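Long-range contact in protein ACDH-11, isoform b (Caenorhabditis elegans, PDB 4Y9J), which belongs to the acyl-CoA dehydrogenase family and binds flavin-adenine dinucleotide within a four-chain assembly: residues 190-195 with 219-224. Numbering follows the deposited sequence.
Sequences MTEKKG and GYKWFS. With FAD (flavin-adenine dinucleotide), chain E.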
loop_
_atom_site.group_PDB
_atom_site.type_symbol
_atom_site.label_atom_id
_atom_site.label_comp_id
_atom_site.label_asym_id
_atom_site.label_seq_id
_atom_site.Cartn_x
_atom_site.Cartn_y
_atom_site.Cartn_z
ATOM N N MET B 190 29.343 -10.008 3.240
ATOM C CA MET B 190 30.160 -10.130 4.415
ATOM C C MET B 190 29.430 -10.179 5.738
ATOM O O MET B 190 29.746 -11.027 6.647
ATOM C CB MET B 190 31.159 -8.965 4.476
ATOM C CG MET B 190 32.276 -9.153 3.484
ATOM S SD MET B 190 33.434 -7.747 3.360
ATOM C CE MET B 190 34.134 -7.709 5.020
ATOM N N THR B 191 28.491 -9.262 5.870
ATOM C CA THR B 191 27.814 -8.981 7.110
ATOM C C THR B 191 26.897 -10.102 7.518
ATOM O O THR B 191 26.086 -10.581 6.712
ATOM C CB THR B 191 27.103 -7.665 7.088
ATOM O OG1 THR B 191 28.010 -6.612 6.803
ATOM C CG2 THR B 191 26.378 -7.419 8.418
ATOM N N GLU B 192 27.037 -10.534 8.772
ATOM C CA GLU B 192 26.156 -11.562 9.317
ATOM C C GLU B 192 25.510 -11.068 10.628
ATOM O O GLU B 192 25.897 -10.027 11.139
ATOM C CB GLU B 192 26.906 -12.860 9.478
ATOM C CG GLU B 192 27.511 -13.375 8.140
ATOM C CD GLU B 192 27.828 -14.828 8.093
ATOM O OE1 GLU B 192 27.503 -15.599 9.045
ATOM O OE2 GLU B 192 28.499 -15.240 7.089
ATOM N N LYS B 193 24.617 -11.854 11.232
ATOM C CA LYS B 193 23.897 -11.348 12.389
ATOM C C LYS B 193 24.855 -11.014 13.583
ATOM O O LYS B 193 24.668 -10.028 14.302
ATOM C CB LYS B 193 22.805 -12.300 12.833
ATOM C CG LYS B 193 21.636 -12.387 11.840
ATOM C CD LYS B 193 20.586 -13.412 12.276
ATOM C CE LYS B 193 21.004 -14.814 11.893
ATOM N NZ LYS B 193 20.116 -15.838 12.409
ATOM N N LYS B 194 25.816 -11.877 13.760
ATOM C CA LYS B 194 26.790 -11.732 14.867
ATOM C C LYS B 194 27.797 -10.619 14.669
ATOM O O LYS B 194 28.435 -10.168 15.618
ATOM C CB LYS B 194 27.472 -13.008 15.141
ATOM C CG LYS B 194 26.711 -13.856 16.122
ATOM C CD LYS B 194 27.583 -14.962 16.732
ATOM C CE LYS B 194 28.692 -14.306 17.514
ATOM N NZ LYS B 194 29.598 -15.292 18.189
ATOM N N GLY B 195 28.031 -10.234 13.440
ATOM C CA GLY B 195 28.905 -9.077 13.249
ATOM C C GLY B 195 29.050 -8.645 11.808
ATOM O O GLY B 195 29.017 -9.496 10.889
ATOM N N GLY B 219 25.020 -20.886 5.317
ATOM C CA GLY B 219 25.108 -19.702 6.192
ATOM C C GLY B 219 23.962 -18.767 6.030
ATOM O O GLY B 219 23.033 -19.027 5.186
ATOM N N TYR B 220 24.002 -17.658 6.783
ATOM C CA TYR B 220 22.976 -16.668 6.735
ATOM C C TYR B 220 23.604 -15.295 6.485
ATOM O O TYR B 220 24.404 -14.851 7.326
ATOM C CB TYR B 220 22.175 -16.655 8.036
ATOM C CG TYR B 220 20.854 -15.906 7.936
ATOM C CD1 TYR B 220 20.759 -14.517 7.958
ATOM C CD2 TYR B 220 19.687 -16.616 7.910
ATOM C CE1 TYR B 220 19.524 -13.881 7.900
ATOM C CE2 TYR B 220 18.465 -15.993 7.784
ATOM C CZ TYR B 220 18.362 -14.647 7.816
ATOM O OH TYR B 220 17.103 -14.097 7.684
ATOM N N LYS B 221 23.323 -14.659 5.355
ATOM C CA LYS B 221 23.886 -13.350 5.056
ATOM C C LYS B 221 22.851 -12.303 5.467
ATOM O O LYS B 221 21.729 -12.266 4.979
ATOM C CB LYS B 221 24.260 -13.274 3.598
ATOM C CG LYS B 221 25.305 -14.292 3.234
ATOM C CD LYS B 221 26.635 -14.069 4.010
ATOM C CE LYS B 221 27.633 -15.163 3.733
ATOM N NZ LYS B 221 28.963 -14.787 4.288
ATOM N N TRP B 222 23.230 -11.452 6.396
ATOM C CA TRP B 222 22.285 -10.579 7.100
ATOM C C TRP B 222 21.952 -9.318 6.355
ATOM O O TRP B 222 20.867 -8.792 6.575
ATOM C CB TRP B 222 22.863 -10.274 8.491
ATOM C CG TRP B 222 22.124 -9.403 9.427
ATOM C CD1 TRP B 222 22.702 -8.396 10.181
ATOM C CD2 TRP B 222 20.792 -9.549 9.910
ATOM N NE1 TRP B 222 21.769 -7.821 11.003
ATOM C CE2 TRP B 222 20.589 -8.530 10.888
ATOM C CE3 TRP B 222 19.746 -10.456 9.656
ATOM C CZ2 TRP B 222 19.371 -8.374 11.547
ATOM C CZ3 TRP B 222 18.526 -10.285 10.301
ATOM C CH2 TRP B 222 18.346 -9.242 11.227
ATOM N N PHE B 223 22.891 -8.791 5.564
ATOM C CA PHE B 223 22.648 -7.682 4.647
ATOM C C PHE B 223 23.290 -8.074 3.327
ATOM O O PHE B 223 24.527 -8.207 3.285
ATOM C CB PHE B 223 23.292 -6.327 5.030
ATOM C CG PHE B 223 22.598 -5.600 6.173
ATOM C CD1 PHE B 223 22.675 -6.080 7.482
ATOM C CD2 PHE B 223 21.791 -4.496 5.928
ATOM C CE1 PHE B 223 21.989 -5.390 8.527
ATOM C CE2 PHE B 223 21.115 -3.845 6.967
ATOM C CZ PHE B 223 21.220 -4.306 8.245
ATOM N N SER B 224 22.466 -8.186 2.279
ATOM C CA SER B 224 22.990 -8.465 0.904
ATOM C C SER B 224 22.327 -7.533 -0.078
ATOM O O SER B 224 21.188 -7.774 -0.502
ATOM C CB SER B 224 22.654 -9.917 0.542
ATOM O OG SER B 224 23.343 -10.789 1.356
HETATM P PA FAD E . 28.127 -3.226 14.598
HETATM O O1A FAD E . 29.611 -3.516 14.373
HETATM O O2A FAD E . 27.323 -4.228 15.443
HETATM O O5B FAD E . 27.960 -1.857 15.439
HETATM C C5B FAD E . 28.534 -0.660 14.926
HETATM C C4B FAD E . 28.907 0.196 16.104
HETATM O O4B FAD E . 29.855 -0.589 16.860
HETATM C C3B FAD E . 29.531 1.503 15.734
HETATM O O3B FAD E . 29.479 2.476 16.844
HETATM C C2B FAD E . 30.983 1.065 15.680
HETATM O O2B FAD E . 31.880 2.182 15.783
HETATM C C1B FAD E . 31.060 0.144 16.921
HETATM N N9A FAD E . 32.257 -0.717 16.893
HETATM C C8A FAD E . 32.429 -1.862 16.160
HETATM N N7A FAD E . 33.693 -2.341 16.348
HETATM C C5A FAD E . 34.320 -1.524 17.251
HETATM C C6A FAD E . 35.641 -1.473 17.882
HETATM N N6A FAD E . 36.563 -2.440 17.614
HETATM N N1A FAD E . 35.875 -0.446 18.737
HETATM C C2A FAD E . 34.970 0.509 18.980
HETATM N N3A FAD E . 33.747 0.526 18.451
HETATM C C4A FAD E . 33.379 -0.457 17.595
HETATM N N1 FAD E . 26.997 -5.654 4.341
HETATM C C2 FAD E . 27.337 -6.553 3.369
HETATM O O2 FAD E . 28.268 -7.359 3.632
HETATM N N3 FAD E . 26.849 -6.553 2.174
HETATM C C4 FAD E . 25.905 -5.756 1.733
HETATM O O4 FAD E . 25.471 -5.828 0.605
HETATM C C4X FAD E . 25.441 -4.738 2.743
HETATM N N5 FAD E . 24.340 -3.938 2.388
HETATM C C5X FAD E . 23.980 -3.039 3.431
HETATM C C6 FAD E . 22.909 -2.160 3.088
HETATM C C7 FAD E . 22.496 -1.195 4.066
HETATM C C7M FAD E . 21.400 -0.277 3.629
HETATM C C8 FAD E . 23.121 -1.213 5.372
HETATM C C8M FAD E . 22.661 -0.204 6.437
HETATM C C9 FAD E . 24.162 -2.068 5.716
HETATM C C9A FAD E . 24.602 -3.034 4.752
HETATM N N10 FAD E . 25.596 -3.911 5.086
HETATM C C10 FAD E . 26.004 -4.810 4.070
HETATM C "C1'" FAD E . 26.136 -3.979 6.396
HETATM C "C2'" FAD E . 27.172 -2.949 6.864
HETATM O "O2'" FAD E . 28.459 -3.193 6.332
HETATM C "C3'" FAD E . 27.228 -2.993 8.388
HETATM O "O3'" FAD E . 25.968 -2.530 8.808
HETATM C "C4'" FAD E . 28.365 -2.143 8.924
HETATM O "O4'" FAD E . 29.637 -2.634 8.497
HETATM C "C5'" FAD E . 28.301 -2.046 10.453
HETATM O "O5'" FAD E . 28.382 -3.407 11.045
HETATM P P FAD E . 27.114 -3.889 12.004
HETATM O O1P FAD E . 25.865 -3.562 11.288
HETATM O O2P FAD E . 27.415 -5.297 12.455
HETATM O O3P FAD E . 27.284 -2.892 13.291
HETATM O O HOH W 1 26.148 -10.415 3.740
HETATM O O HOH W 2 25.677 -17.583 9.118
HETATM O O HOH W 3 23.705 -14.085 9.955
#
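The CA atoms of E192 and W222 lie 4.6 Å apart, the shortest CA-CA distance between the segments, where the strand 214-225 turns a corner. One direct backbone bond joins the segments: W222 N donates to T191 O over 3.0 Å at 157°. Water 1 links that same oxygen to F223 O, and water 3 bridges K193 N and Y220 O. E192 opens a type I turn closing at G195.

K193 runs over two rings. Its CG sits over one face of the W222 six-membered ring, 3.8 Å from the centroid, a CH-pi contact; a bend at chi3 then carries NZ over the Y220 ring, 4.6 Å from its centroid and 12° off the normal, a cation-pi geometry. NZ also donates to F17 O and T14 O of a neighbouring subunit. The E192 carboxylate forms a salt bridge with K221, OE2 to NZ 2.9 Å, met on the anti side, and OE2 is also hydrogen-bonded to T205 OG1.

T191 grips the flavin: OG1, beside its own backbone N (chi1 -58°), donates to FAD N1 at 2.8 Å, while M190 N and T191 N both donate to FAD O2. F223 meets the isoalloxazine obliquely, CD2 3.4 Å from FAD C9A. These are the flavin-binding loop and strand of the acyl-CoA dehydrogenase middle beta-domain.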